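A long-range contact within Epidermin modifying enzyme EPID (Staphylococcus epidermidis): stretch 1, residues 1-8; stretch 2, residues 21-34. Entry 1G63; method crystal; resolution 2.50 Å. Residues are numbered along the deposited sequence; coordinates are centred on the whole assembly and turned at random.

Stretch 1 1-8: MYGKLLIC
Stretch 2, residues 21-34: YIVELKQHFDEVNI

The pairing of Leu-5 to Ile-7 with Val-32 to Ile-34 in EpiD illustrates a general rule of parallel α/β architecture: two neighbouring strands align by backbone hydrogen bonds, while the preceding helix covers one face of the sheet with aliphatic side chains. At the apolar centre lie Leu-5 and Ile-7, two residues apart and therefore on the same face, together with Val-32 and Ile-34. Ile-7 (chi1 m, chi2 t) extends its CD1 to 4.0 Å from Leu-25 CD1, 4.2 Å from Ile-22 CG1 and 4.1 Å from Val-32 CG2, while its CG2 lies 4.0 Å from Ile-34 CD1. Leu-5 (chi1 t, chi2 151°) places CD2 4.1 Å from Val-32 CG2. Its CD1 sits over one face of Phe-29, 3.5 Å from the ring centroid and 9° off the ring normal, a CH-pi contact. The ring reaches this position with chi1 m and chi2 82°. Branched aliphatic residues suit this layer because their methyls fill the space between sheet and helix without leaving a polar group unpaired.

The helix that includes residues 21-25 runs nearly antiparallel to strand 5-8, at 169°, with axes 11.0 Å apart at closest approach. The strands themselves run parallel at -28°, their axes approaching to 4.6 Å. Leu-5 pairs with Val-32, Leu-6 with Asn-33 and Ile-7 with Ile-34, at CA-CA distances of 4.8, 4.9 and 4.7 Å. Extended backbones (Leu-5 -123/134, Ile-7 -105/126, Asn-33 -106/167) allow a regular ladder: Leu-5 N donates to Glu-31 O, Asn-33 N to Leu-5 O, and Ile-7 N to Asn-33 O, each at 2.9 Å. Leu-6 and Asn-33 point to the other face, where Leu-6 CD1 comes within 3.5 Å of Asn-33 O.

Toward the edge, Tyr-2 N donates to His-28 O at 2.9 Å, and the Tyr-2 ring lies obliquely to that of Phe-29, with centroids 5.9 Å apart and planes at 44°. Gly-3 adopts 117/169, where a CB would jam against the preceding carbonyl; its bare CA is 3.2 Å from Asp-30 OD1, and its O lies 3.1 Å from Phe-29 CB. Met-1 (chi1 m, chi2 t) curls its CE to 3.0 Å from Gln-27 O.

The polar margin ends with Lys-4, m then t throughout, whose NZ forms a long salt bridge to Glu-31 OE2 at 3.8 Å. A water reinforces the pair, accepting from Lys-4 NZ at 3.0 Å and lying 3.1 Å from Glu-31 OE1, within hydrogen-bonding distance. In all, 927 Å² is buried between the stretches.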

ATOM      1  N   MET B   1     -38.533  22.964  20.977  1.00 68.02           N
ATOM      2  CA  MET B   1     -37.977  21.855  20.151  1.00 67.85           C
ATOM      3  C   MET B   1     -38.373  20.512  20.758  1.00 66.75           C
ATOM      4  O   MET B   1     -38.537  20.405  21.975  1.00 67.15           O
ATOM      5  CB  MET B   1     -36.461  22.007  20.059  1.00 69.28           C
ATOM      6  CG  MET B   1     -36.056  23.409  19.621  1.00 70.07           C
ATOM      7  SD  MET B   1     -34.346  23.553  19.110  1.00 72.66           S
ATOM      8  CE  MET B   1     -34.545  23.789  17.360  1.00 71.64           C
ATOM      9  N   TYR B   2     -38.510  19.489  19.915  1.00 64.51           N
ATOM     10  CA  TYR B   2     -38.965  18.175  20.368  1.00 61.94           C
ATOM     11  C   TYR B   2     -37.977  17.133  20.891  1.00 59.98           C
ATOM     12  O   TYR B   2     -38.397  16.077  21.379  1.00 60.26           O
ATOM     13  CB  TYR B   2     -39.801  17.523  19.269  1.00 62.23           C
ATOM     14  CG  TYR B   2     -40.946  18.373  18.787  1.00 63.12           C
ATOM     15  CD1 TYR B   2     -40.734  19.413  17.886  1.00 63.71           C
ATOM     16  CD2 TYR B   2     -42.248  18.131  19.226  1.00 63.53           C
ATOM     17  CE1 TYR B   2     -41.791  20.193  17.428  1.00 65.20           C
ATOM     18  CE2 TYR B   2     -43.312  18.902  18.779  1.00 64.72           C
ATOM     19  CZ  TYR B   2     -43.078  19.930  17.880  1.00 65.68           C
ATOM     20  OH  TYR B   2     -44.135  20.688  17.427  1.00 67.58           O
ATOM     21  N   GLY B   3     -36.682  17.398  20.803  1.00 56.09           N
ATOM     22  CA  GLY B   3     -35.741  16.406  21.288  1.00 51.81           C
ATOM     23  C   GLY B   3     -34.856  15.860  20.182  1.00 48.85           C
ATOM     24  O   GLY B   3     -35.109  16.094  18.997  1.00 48.14           O
ATOM     25  N   LYS B   4     -33.825  15.117  20.570  1.00 44.44           N
ATOM     26  CA  LYS B   4     -32.870  14.562  19.621  1.00 40.80           C
ATOM     27  C   LYS B   4     -33.437  13.642  18.538  1.00 36.69           C
ATOM     28  O   LYS B   4     -34.188  12.710  18.808  1.00 34.27           O
ATOM     29  CB  LYS B   4     -31.743  13.864  20.388  1.00 42.07           C
ATOM     30  CG  LYS B   4     -30.958  14.818  21.273  1.00 41.98           C
ATOM     31  CD  LYS B   4     -29.878  14.109  22.053  1.00 42.91           C
ATOM     32  CE  LYS B   4     -29.185  15.075  22.994  1.00 43.66           C
ATOM     33  NZ  LYS B   4     -28.148  14.403  23.824  1.00 44.33           N
ATOM     34  N   LEU B   5     -33.059  13.936  17.301  1.00 34.10           N
ATOM     35  CA  LEU B   5     -33.499  13.174  16.143  1.00 32.56           C
ATOM     36  C   LEU B   5     -32.311  12.615  15.355  1.00 31.85           C
ATOM     37  O   LEU B   5     -31.335  13.320  15.087  1.00 31.12           O
ATOM     38  CB  LEU B   5     -34.363  14.060  15.241  1.00 31.53           C
ATOM     39  CG  LEU B   5     -34.903  13.453  13.938  1.00 32.48           C
ATOM     40  CD1 LEU B   5     -36.206  14.123  13.572  1.00 31.81           C
ATOM     41  CD2 LEU B   5     -33.890  13.601  12.817  1.00 30.60           C
ATOM     42  N   LEU B   6     -32.403  11.340  14.989  1.00 30.59           N
ATOM     43  CA  LEU B   6     -31.350  10.681  14.227  1.00 29.66           C
ATOM     44  C   LEU B   6     -31.808  10.354  12.814  1.00 29.10           C
ATOM     45  O   LEU B   6     -32.897   9.813  12.615  1.00 28.26           O
ATOM     46  CB  LEU B   6     -30.914   9.387  14.918  1.00 27.62           C
ATOM     47  CG  LEU B   6     -29.982   8.463  14.123  1.00 27.28           C
ATOM     48  CD1 LEU B   6     -28.707   9.203  13.738  1.00 27.21           C
ATOM     49  CD2 LEU B   6     -29.654   7.227  14.944  1.00 24.80           C
ATOM     50  N   ILE B   7     -30.982  10.703  11.832  1.00 28.56           N
ATOM     51  CA  ILE B   7     -31.298  10.403  10.444  1.00 27.57           C
ATOM     52  C   ILE B   7     -30.420   9.240  10.006  1.00 27.55           C
ATOM     53  O   ILE B   7     -29.199   9.286  10.144  1.00 28.09           O
ATOM     54  CB  ILE B   7     -30.996  11.579   9.489  1.00 26.93           C
ATOM     55  CG1 ILE B   7     -31.957  12.736   9.745  1.00 25.71           C
ATOM     56  CG2 ILE B   7     -31.106  11.104   8.027  1.00 24.42           C
ATOM     57  CD1 ILE B   7     -31.666  13.953   8.879  1.00 25.45           C
ATOM     58  N   CYS B   8     -31.050   8.190   9.499  1.00 26.40           N
ATOM     59  CA  CYS B   8     -30.323   7.037   8.988  1.00 25.52           C
ATOM     60  C   CYS B   8     -30.471   7.132   7.473  1.00 25.17           C
ATOM     61  O   CYS B   8     -31.542   6.859   6.935  1.00 25.53           O
ATOM     62  CB  CYS B   8     -30.932   5.731   9.517  1.00 23.97           C
ATOM     63  SG  CYS B   8     -30.579   5.429  11.285  1.00 20.39           S
ATOM     64  N   TYR B  21     -32.260  18.690   4.388  1.00 45.88           N
ATOM     65  CA  TYR B  21     -33.160  18.275   5.449  1.00 45.39           C
ATOM     66  C   TYR B  21     -32.569  18.596   6.813  1.00 46.26           C
ATOM     67  O   TYR B  21     -33.283  19.021   7.721  1.00 46.62           O
ATOM     68  CB  TYR B  21     -33.444  16.772   5.367  1.00 44.21           C
ATOM     69  CG  TYR B  21     -34.348  16.365   4.231  1.00 43.13           C
ATOM     70  CD1 TYR B  21     -33.845  16.158   2.950  1.00 43.38           C
ATOM     71  CD2 TYR B  21     -35.714  16.201   4.436  1.00 44.32           C
ATOM     72  CE1 TYR B  21     -34.685  15.792   1.899  1.00 43.00           C
ATOM     73  CE2 TYR B  21     -36.564  15.837   3.393  1.00 44.23           C
ATOM     74  CZ  TYR B  21     -36.041  15.634   2.128  1.00 43.80           C
ATOM     75  OH  TYR B  21     -36.877  15.269   1.096  1.00 44.96           O
ATOM     76  N   ILE B  22     -31.263  18.395   6.949  1.00 46.58           N
ATOM     77  CA  ILE B  22     -30.581  18.631   8.212  1.00 47.04           C
ATOM     78  C   ILE B  22     -30.764  20.044   8.740  1.00 47.94           C
ATOM     79  O   ILE B  22     -31.292  20.245   9.836  1.00 46.67           O
ATOM     80  CB  ILE B  22     -29.081  18.334   8.083  1.00 46.36           C
ATOM     81  CG1 ILE B  22     -28.887  16.864   7.712  1.00 46.80           C
ATOM     82  CG2 ILE B  22     -28.371  18.657   9.387  1.00 45.39           C
ATOM     83  CD1 ILE B  22     -27.448  16.480   7.416  1.00 48.47           C
ATOM     84  N   VAL B  23     -30.327  21.023   7.959  1.00 49.97           N
ATOM     85  CA  VAL B  23     -30.438  22.415   8.373  1.00 51.63           C
ATOM     86  C   VAL B  23     -31.886  22.793   8.697  1.00 52.09           C
ATOM     87  O   VAL B  23     -32.153  23.551   9.632  1.00 51.43           O
ATOM     88  CB  VAL B  23     -29.876  23.356   7.280  1.00 51.98           C
ATOM     89  CG1 VAL B  23     -30.520  23.038   5.941  1.00 52.61           C
ATOM     90  CG2 VAL B  23     -30.113  24.814   7.673  1.00 51.11           C
ATOM     91  N   GLU B  24     -32.818  22.244   7.925  1.00 53.03           N
ATOM     92  CA  GLU B  24     -34.236  22.514   8.122  1.00 53.29           C
ATOM     93  C   GLU B  24     -34.732  21.918   9.444  1.00 52.27           C
ATOM     94  O   GLU B  24     -35.388  22.594  10.236  1.00 51.82           O
ATOM     95  CB  GLU B  24     -35.034  21.926   6.958  1.00 55.63           C
ATOM     96  CG  GLU B  24     -36.436  22.483   6.834  1.00 59.44           C
ATOM     97  CD  GLU B  24     -36.468  23.836   6.156  1.00 60.52           C
ATOM     98  OE1 GLU B  24     -37.538  24.479   6.166  1.00 61.17           O
ATOM     99  OE2 GLU B  24     -35.427  24.250   5.606  1.00 61.49           O
ATOM    100  N   LEU B  25     -34.408  20.647   9.672  1.00 51.25           N
ATOM    101  CA  LEU B  25     -34.814  19.941  10.881  1.00 50.01           C
ATOM    102  C   LEU B  25     -34.124  20.454  12.143  1.00 50.18           C
ATOM    103  O   LEU B  25     -34.638  20.278  13.246  1.00 48.72           O
ATOM    104  CB  LEU B  25     -34.545  18.443  10.728  1.00 48.21           C
ATOM    105  CG  LEU B  25     -35.374  17.715   9.669  1.00 48.00           C
ATOM    106  CD1 LEU B  25     -34.855  16.300   9.478  1.00 47.91           C
ATOM    107  CD2 LEU B  25     -36.831  17.699  10.093  1.00 48.29           C
ATOM    108  N   LYS B  26     -32.961  21.082  11.983  1.00 50.71           N
ATOM    109  CA  LYS B  26     -32.222  21.611  13.126  1.00 51.45           C
ATOM    110  C   LYS B  26     -33.020  22.679  13.857  1.00 52.58           C
ATOM    111  O   LYS B  26     -32.691  23.052  14.987  1.00 51.85           O
ATOM    112  CB  LYS B  26     -30.893  22.217  12.678  1.00 51.47           C
ATOM    113  CG  LYS B  26     -29.787  21.209  12.450  1.00 51.29           C
ATOM    114  CD  LYS B  26     -28.606  21.467  13.372  1.00 49.93           C
ATOM    115  CE  LYS B  26     -29.016  21.427  14.827  1.00 50.12           C
ATOM    116  NZ  LYS B  26     -27.877  21.761  15.725  1.00 49.42           N
ATOM    117  N   GLN B  27     -34.068  23.171  13.207  1.00 53.10           N
ATOM    118  CA  GLN B  27     -34.898  24.207  13.791  1.00 53.93           C
ATOM    119  C   GLN B  27     -36.044  23.682  14.639  1.00 53.09           C
ATOM    120  O   GLN B  27     -36.650  24.439  15.392  1.00 54.06           O
ATOM    121  CB  GLN B  27     -35.456  25.098  12.689  1.00 57.17           C
ATOM    122  CG  GLN B  27     -34.392  25.743  11.827  1.00 59.73           C
ATOM    123  CD  GLN B  27     -34.987  26.653  10.773  1.00 62.08           C
ATOM    124  OE1 GLN B  27     -35.796  26.224   9.945  1.00 63.02           O
ATOM    125  NE2 GLN B  27     -34.590  27.923  10.796  1.00 63.61           N
ATOM    126  N   HIS B  28     -36.345  22.394  14.530  1.00 52.31           N
ATOM    127  CA  HIS B  28     -37.443  21.826  15.302  1.00 50.67           C
ATOM    128  C   HIS B  28     -37.003  20.805  16.347  1.00 49.50           C
ATOM    129  O   HIS B  28     -37.758  20.499  17.267  1.00 49.41           O
ATOM    130  CB  HIS B  28     -38.472  21.175  14.369  1.00 51.23           C
ATOM    131  CG  HIS B  28     -38.990  22.090  13.302  1.00 52.27           C
ATOM    132  ND1 HIS B  28     -38.223  22.494  12.229  1.00 54.10           N
ATOM    133  CD2 HIS B  28     -40.203  22.668  13.135  1.00 52.55           C
ATOM    134  CE1 HIS B  28     -38.942  23.278  11.445  1.00 53.98           C
ATOM    135  NE2 HIS B  28     -40.148  23.400  11.972  1.00 53.59           N
ATOM    136  N   PHE B  29     -35.789  20.277  16.211  1.00 48.07           N
ATOM    137  CA  PHE B  29     -35.293  19.278  17.161  1.00 45.93           C
ATOM    138  C   PHE B  29     -33.998  19.706  17.838  1.00 46.11           C
ATOM    139  O   PHE B  29     -33.093  20.233  17.188  1.00 45.25           O
ATOM    140  CB  PHE B  29     -35.096  17.928  16.455  1.00 43.07           C
ATOM    141  CG  PHE B  29     -36.339  17.409  15.779  1.00 39.21           C
ATOM    142  CD1 PHE B  29     -36.703  17.865  14.518  1.00 37.64           C
ATOM    143  CD2 PHE B  29     -37.161  16.484  16.421  1.00 37.79           C
ATOM    144  CE1 PHE B  29     -37.873  17.412  13.899  1.00 36.94           C
ATOM    145  CE2 PHE B  29     -38.330  16.024  15.817  1.00 36.94           C
ATOM    146  CZ  PHE B  29     -38.686  16.492  14.550  1.00 36.73           C
ATOM    147  N   ASP B  30     -33.922  19.472  19.147  1.00 46.94           N
ATOM    148  CA  ASP B  30     -32.756  19.841  19.955  1.00 47.21           C
ATOM    149  C   ASP B  30     -31.456  19.529  19.241  1.00 45.82           C
ATOM    150  O   ASP B  30     -30.529  20.336  19.209  1.00 45.72           O
ATOM    151  CB  ASP B  30     -32.793  19.100  21.292  1.00 49.87           C
ATOM    152  CG  ASP B  30     -33.997  19.476  22.134  1.00 52.19           C
ATOM    153  OD1 ASP B  30     -34.328  18.715  23.067  1.00 54.28           O
ATOM    154  OD2 ASP B  30     -34.609  20.533  21.868  1.00 54.44           O
ATOM    155  N   GLU B  31     -31.401  18.336  18.676  1.00 46.05           N
ATOM    156  CA  GLU B  31     -30.243  17.872  17.934  1.00 43.60           C
ATOM    157  C   GLU B  31     -30.718  17.048  16.750  1.00 42.13           C
ATOM    158  O   GLU B  31     -31.797  16.449  16.785  1.00 40.79           O
ATOM    159  CB  GLU B  31     -29.351  16.995  18.822  1.00 43.59           C
ATOM    160  CG  GLU B  31     -28.258  17.731  19.569  1.00 44.69           C
ATOM    161  CD  GLU B  31     -27.360  16.793  20.360  1.00 46.24           C
ATOM    162  OE1 GLU B  31     -27.031  15.704  19.847  1.00 47.20           O
ATOM    163  OE2 GLU B  31     -26.968  17.146  21.493  1.00 46.89           O
ATOM    164  N   VAL B  32     -29.919  17.044  15.694  1.00 40.70           N
ATOM    165  CA  VAL B  32     -30.209  16.247  14.517  1.00 39.00           C
ATOM    166  C   VAL B  32     -28.864  15.654  14.120  1.00 37.74           C
ATOM    167  O   VAL B  32     -27.973  16.347  13.632  1.00 38.29           O
ATOM    168  CB  VAL B  32     -30.810  17.086  13.379  1.00 39.48           C
ATOM    169  CG1 VAL B  32     -30.024  18.346  13.209  1.00 42.61           C
ATOM    170  CG2 VAL B  32     -30.817  16.279  12.085  1.00 39.45           C
ATOM    171  N   ASN B  33     -28.719  14.362  14.389  1.00 36.02           N
ATOM    172  CA  ASN B  33     -27.494  13.636  14.101  1.00 33.48           C
ATOM    173  C   ASN B  33     -27.707  12.726  12.897  1.00 32.98           C
ATOM    174  O   ASN B  33     -28.841  12.495  12.474  1.00 32.63           O
ATOM    175  CB  ASN B  33     -27.085  12.836  15.334  1.00 31.78           C
ATOM    176  CG  ASN B  33     -26.941  13.712  16.571  1.00 30.05           C
ATOM    177  OD1 ASN B  33     -27.430  13.373  17.640  1.00 31.49           O
ATOM    178  ND2 ASN B  33     -26.263  14.835  16.425  1.00 29.57           N
ATOM    179  N   ILE B  34     -26.623  12.198  12.341  1.00 31.42           N
ATOM    180  CA  ILE B  34     -26.766  11.358  11.168  1.00 30.25           C
ATOM    181  C   ILE B  34     -25.864  10.117  11.149  1.00 29.42           C
ATOM    182  O   ILE B  34     -24.775  10.100  11.725  1.00 29.08           O
ATOM    183  CB  ILE B  34     -26.556  12.221   9.905  1.00 28.43           C
ATOM    184  CG1 ILE B  34     -27.004  11.456   8.662  1.00 28.40           C
ATOM    185  CG2 ILE B  34     -25.116  12.676   9.833  1.00 28.16           C
ATOM    186  CD1 ILE B  34     -27.341  12.353   7.492  1.00 27.36           C
TER
HETATM  187  O   HOH W   1     -25.887  13.749  21.920  1.00 24.68           O